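Matching sites in carboxysome shell vertex protein CcmL from Gloeobacter violaceus, a protein that probably forms the pentameric vertices of the shell of the carboxysome, a polyhedral inclusion in which RuBisCO is sequestered (PDB 4JW0 (chain A, 1.70 Å), residues S61-V66 and D75-G80), and in its relative carbon dioxide concentrating mechanism protein from Nostoc sp. (PDB 4N8X (chain B, 1.93 Å), residues S62-L67 and D76-A81). Structure 2 is superposed on structure 1 by the backbone atoms of these residues (RMSD 0.35 Å); each is numbered along its deposited sequence.

Structure 1 (4JW0).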
loop_
_atom_site.group_PDB
_atom_site.type_symbol
_atom_site.label_atom_id
_atom_site.label_comp_id
_atom_site.label_asym_id
_atom_site.label_seq_id
_atom_site.Cartn_x
_atom_site.Cartn_y
_atom_site.Cartn_z
ATOM N N SER A 61 0.427 7.833 -4.575
ATOM C CA SER A 61 0.822 9.165 -5.019
ATOM C C SER A 61 0.903 9.291 -6.544
ATOM O O SER A 61 0.929 10.405 -7.076
ATOM C CB SER A 61 2.144 9.579 -4.371
ATOM O OG SER A 61 3.175 8.668 -4.674
ATOM N N ALA A 62 0.926 8.157 -7.242
ATOM C CA ALA A 62 0.792 8.152 -8.697
ATOM C C ALA A 62 -0.403 8.991 -9.143
ATOM O O ALA A 62 -0.371 9.606 -10.207
ATOM C CB ALA A 62 0.637 6.730 -9.213
ATOM N N ALA A 63 -1.467 9.002 -8.343
ATOM C CA ALA A 63 -2.700 9.685 -8.741
ATOM C C ALA A 63 -2.546 11.201 -8.754
ATOM O O ALA A 63 -3.362 11.906 -9.340
ATOM C CB ALA A 63 -3.851 9.278 -7.847
ATOM N N ARG A 64 -1.494 11.700 -8.111
ATOM C CA ARG A 64 -1.263 13.133 -8.041
ATOM C C ARG A 64 -0.382 13.640 -9.184
ATOM O O ARG A 64 -0.110 14.833 -9.264
ATOM C CB ARG A 64 -0.631 13.511 -6.696
ATOM C CG ARG A 64 -1.457 13.085 -5.491
ATOM C CD ARG A 64 -1.099 13.871 -4.234
ATOM N NE ARG A 64 0.334 13.896 -3.929
ATOM C CZ ARG A 64 0.956 13.045 -3.117
ATOM N NH1 ARG A 64 0.294 12.066 -2.523
ATOM N NH2 ARG A 64 2.257 13.169 -2.900
ATOM N N GLN A 65 0.058 12.753 -10.073
ATOM C CA GLN A 65 1.061 13.146 -11.065
ATOM C C GLN A 65 0.492 13.782 -12.336
ATOM O O GLN A 65 1.245 14.331 -13.138
ATOM C CB GLN A 65 1.944 11.960 -11.440
ATOM C CG GLN A 65 2.597 11.301 -10.245
ATOM C CD GLN A 65 3.315 12.300 -9.366
ATOM O OE1 GLN A 65 4.063 13.144 -9.854
ATOM N NE2 GLN A 65 3.070 12.225 -8.063
ATOM N N VAL A 66 -0.822 13.722 -12.518
ATOM C CA VAL A 66 -1.437 14.309 -13.707
ATOM C C VAL A 66 -1.760 15.784 -13.490
ATOM O O VAL A 66 -1.985 16.222 -12.365
ATOM C CB VAL A 66 -2.708 13.558 -14.135
ATOM C CG1 VAL A 66 -2.369 12.115 -14.501
ATOM C CG2 VAL A 66 -3.764 13.617 -13.056
ATOM N N ASP A 75 -5.957 9.029 -4.379
ATOM C CA ASP A 75 -5.060 7.884 -4.260
ATOM C C ASP A 75 -5.339 6.798 -5.302
ATOM O O ASP A 75 -4.838 5.678 -5.189
ATOM C CB ASP A 75 -5.157 7.289 -2.857
ATOM C CG ASP A 75 -6.488 6.603 -2.613
ATOM O OD1 ASP A 75 -7.423 6.845 -3.408
ATOM O OD2 ASP A 75 -6.599 5.815 -1.646
ATOM N N ALA A 76 -6.148 7.126 -6.305
ATOM C CA ALA A 76 -6.405 6.206 -7.404
ATOM C C ALA A 76 -6.754 7.003 -8.645
ATOM O O ALA A 76 -7.525 7.963 -8.590
ATOM C CB ALA A 76 -7.514 5.242 -7.056
ATOM N N VAL A 77 -6.175 6.601 -9.767
ATOM C CA VAL A 77 -6.315 7.347 -11.005
ATOM C C VAL A 77 -6.431 6.398 -12.194
ATOM O O VAL A 77 -5.703 5.413 -12.291
ATOM C CB VAL A 77 -5.109 8.294 -11.217
ATOM C CG1 VAL A 77 -3.808 7.497 -11.309
ATOM C CG2 VAL A 77 -5.305 9.149 -12.446
ATOM N N VAL A 78 -7.358 6.706 -13.093
ATOM C CA VAL A 78 -7.462 6.005 -14.364
ATOM C C VAL A 78 -6.374 6.562 -15.266
ATOM O O VAL A 78 -6.315 7.769 -15.491
ATOM C CB VAL A 78 -8.840 6.245 -15.031
ATOM C CG1 VAL A 78 -8.886 5.641 -16.428
ATOM C CG2 VAL A 78 -9.962 5.681 -14.168
ATOM N N ILE A 79 -5.513 5.697 -15.787
ATOM C CA ILE A 79 -4.427 6.179 -16.632
ATOM C C ILE A 79 -4.618 5.824 -18.100
ATOM O O ILE A 79 -3.984 6.427 -18.962
ATOM C CB ILE A 79 -3.059 5.694 -16.134
ATOM C CG1 ILE A 79 -2.914 4.185 -16.308
ATOM C CG2 ILE A 79 -2.861 6.108 -14.679
ATOM C CD1 ILE A 79 -1.549 3.664 -15.925
ATOM N N GLY A 80 -5.487 4.861 -18.391
ATOM C CA GLY A 80 -5.750 4.508 -19.774
ATOM C C GLY A 80 -6.916 3.576 -19.988
ATOM O O GLY A 80 -7.208 2.725 -19.156
#
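Ala63 and Val77 are the nearest residues of the two segments, with their CA atoms 4.9 Å apart, and no hydrogen bond joins the segments. Segment 61-66 lies in the loop between strands 54-59 and 76-81 of the OB-type fold; 75-80 runs on strand 76-81. The methyl of Ala63 points at the strand. Its CB lies 3.5 Å from Ala76 N and 3.7 Å from Val77 CB. Val77 CG1 sits between its backbone N and carbonyl carbon (chi1 61°), 3.6 Å from Ala63 CA. Val66 also points toward the strand. Buried Ile79 packs on Ser58. Gln65 NE2 bonds Ser61 O at 3.0 Å, nearly straight (168°), from above the carbonyl plane. Asp75 turns away; its OD1 bonds Met1 N and its OD2 Arg59 N of a neighbouring subunit. Gly80 pairs with a strand of another subunit.

Structure 2 (4N8X).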
loop_
_atom_site.group_PDB
_atom_site.type_symbol
_atom_site.label_atom_id
_atom_site.label_comp_id
_atom_site.label_asym_id
_atom_site.label_seq_id
_atom_site.Cartn_x
_atom_site.Cartn_y
_atom_site.Cartn_z
ATOM N N SER B 62 0.528 8.066 -4.536
ATOM C CA SER B 62 0.985 9.379 -5.054
ATOM C C SER B 62 1.069 9.419 -6.585
ATOM O O SER B 62 0.993 10.493 -7.173
ATOM C CB SER B 62 2.321 9.836 -4.416
ATOM O OG SER B 62 3.376 8.894 -4.658
ATOM N N ALA B 63 1.195 8.258 -7.233
ATOM C CA ALA B 63 1.129 8.200 -8.698
ATOM C C ALA B 63 -0.129 8.932 -9.212
ATOM O O ALA B 63 -0.114 9.541 -10.262
ATOM C CB ALA B 63 1.092 6.738 -9.179
ATOM N N ALA B 64 -1.229 8.839 -8.475
ATOM C CA ALA B 64 -2.484 9.374 -8.994
ATOM C C ALA B 64 -2.425 10.873 -9.003
ATOM O O ALA B 64 -3.239 11.526 -9.657
ATOM C CB ALA B 64 -3.679 8.869 -8.175
ATOM N N ARG B 65 -1.457 11.438 -8.278
ATOM C CA ARG B 65 -1.376 12.895 -8.181
ATOM C C ARG B 65 -0.448 13.464 -9.250
ATOM O O ARG B 65 -0.290 14.679 -9.353
ATOM C CB ARG B 65 -0.976 13.375 -6.749
ATOM C CG ARG B 65 -1.913 12.849 -5.601
ATOM C CD ARG B 65 -1.780 13.578 -4.256
ATOM N NE ARG B 65 -0.587 13.178 -3.473
ATOM C CZ ARG B 65 0.530 13.897 -3.403
ATOM N NH1 ARG B 65 1.560 13.474 -2.686
ATOM N NH2 ARG B 65 0.622 15.037 -4.062
ATOM N N GLN B 66 0.157 12.605 -10.064
ATOM C CA GLN B 66 1.020 13.143 -11.140
ATOM C C GLN B 66 0.218 13.623 -12.350
ATOM O O GLN B 66 0.748 14.322 -13.194
ATOM C CB GLN B 66 2.108 12.155 -11.584
ATOM C CG GLN B 66 2.828 11.456 -10.453
ATOM C CD GLN B 66 3.502 12.426 -9.530
ATOM O OE1 GLN B 66 4.328 13.242 -9.964
ATOM N NE2 GLN B 66 3.135 12.376 -8.241
ATOM N N LEU B 67 -1.041 13.237 -12.450
ATOM C CA LEU B 67 -1.889 13.746 -13.531
ATOM C C LEU B 67 -2.022 15.239 -13.311
ATOM O O LEU B 67 -2.021 15.686 -12.161
ATOM C CB LEU B 67 -3.283 13.102 -13.500
ATOM C CG LEU B 67 -3.422 11.577 -13.559
ATOM C CD1 LEU B 67 -4.878 11.187 -13.790
ATOM C CD2 LEU B 67 -2.552 11.029 -14.657
ATOM N N ASP B 76 -6.079 9.027 -4.468
ATOM C CA ASP B 76 -5.076 7.995 -4.303
ATOM C C ASP B 76 -5.304 6.924 -5.330
ATOM O O ASP B 76 -4.718 5.849 -5.227
ATOM C CB ASP B 76 -5.147 7.397 -2.891
ATOM C CG ASP B 76 -6.543 6.869 -2.545
ATOM O OD1 ASP B 76 -7.422 6.884 -3.440
ATOM O OD2 ASP B 76 -6.744 6.434 -1.380
ATOM N N ALA B 77 -6.184 7.210 -6.304
ATOM C CA ALA B 77 -6.486 6.288 -7.417
ATOM C C ALA B 77 -6.993 7.084 -8.595
ATOM O O ALA B 77 -7.853 7.968 -8.424
ATOM C CB ALA B 77 -7.528 5.174 -7.011
ATOM N N ALA B 78 -6.364 6.853 -9.750
ATOM C CA ALA B 78 -6.662 7.575 -10.978
ATOM C C ALA B 78 -6.682 6.617 -12.180
ATOM O O ALA B 78 -5.873 5.678 -12.263
ATOM C CB ALA B 78 -5.638 8.760 -11.195
ATOM N N VAL B 79 -7.590 6.883 -13.113
ATOM C CA VAL B 79 -7.583 6.207 -14.397
ATOM C C VAL B 79 -6.463 6.779 -15.261
ATOM O O VAL B 79 -6.353 7.979 -15.415
ATOM C CB VAL B 79 -8.964 6.316 -15.067
ATOM C CG1 VAL B 79 -8.917 5.813 -16.511
ATOM C CG2 VAL B 79 -9.997 5.540 -14.244
ATOM N N VAL B 80 -5.554 5.926 -15.760
ATOM C CA VAL B 80 -4.443 6.468 -16.516
ATOM C C VAL B 80 -4.453 6.026 -17.966
ATOM O O VAL B 80 -3.785 6.623 -18.813
ATOM C CB VAL B 80 -3.045 6.201 -15.842
ATOM C CG1 VAL B 80 -3.010 6.764 -14.432
ATOM C CG2 VAL B 80 -2.677 4.689 -15.805
ATOM N N ALA B 81 -5.210 4.980 -18.263
ATOM C CA ALA B 81 -5.219 4.462 -19.629
ATOM C C ALA B 81 -6.475 3.634 -19.861
ATOM O O ALA B 81 -6.986 3.023 -18.928
ATOM C CB ALA B 81 -3.964 3.604 -19.865
#
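Ala64 and Ala78 have the closest CA atoms across the contact, 5.0 Å apart, and no hydrogen bond joins segments 62-67 and 76-81. The methyl of Ala64 points at the strand. Its CB lies 3.5 Å from Ala77 N and 3.6 Å from Ala78 CB. Leu67 also points toward the strand. Its CG is anti to the carbonyl carbon (chi1 -56°), and of its two methyls CD1 lies 3.6 Å from Ala78 CB and 3.9 Å from Val79 O. Buried Val80 packs on Ser59. Gln66 NE2 bonds Ser62 O at 3.0 Å, nearly straight (173°), from above the carbonyl plane. Asp76 turns away; its OD1 bonds Met1 N and its OD2 Arg60 N of a neighbouring subunit. The loop thus packs on the strand close to the interface, where Ala81 pairs with a strand of another subunit.

Structure 1 against structure 2
Two exchanges move bulk between the facing segments. At the strand, Val77(A) becomes Ala78(B), and both branches of the valine, CG1 and CG2, go. The CB atoms stand 0.7 Å apart after superposition. The CB-to-CB touch remains: Val77(A) CB meets Ala63(A) CB at 3.7 Å, and Ala78(B) CB meets Ala64(B) CB at 3.6 Å. On the loop, Val66(A) becomes the longer Leu67(B). Here the CA atoms are 0.7 Å apart and the CB atoms 1.0 Å apart after superposition. CG2 of Val66(A) goes, and CG and CD1 of Leu67(B) come. The touch on Ala63(A) / Ala64(B) is kept. The longer side chain gains a van der Waals contact with a strand carbonyl: Leu67(B) CD1 lies 3.9 Å from Val79(B) O, whereas Val66(A) CG1 stays 6.0 Å from Val78(A) O. This reach along the strand may partly offset the loss of the valine branches.

At Ile79(A) against Val80(B), the CB atoms coincide within the error. CG1 of Ile79(A) falls near CG2 of Val80(B), 0.8 Å apart, and CG2 of Ile79(A) near CG1 of Val80(B), 0.7 Å apart. CD1 of Ile79(A) goes, while the touch on Val77(A) / Ala78(B) is kept. The bond from Gln65(A) NE2 to Ser61(A) O is kept by Gln66(B) and Ser62(B). At Gly80(A), Ala81(B) adds a buried CB that does not reach the loop segment.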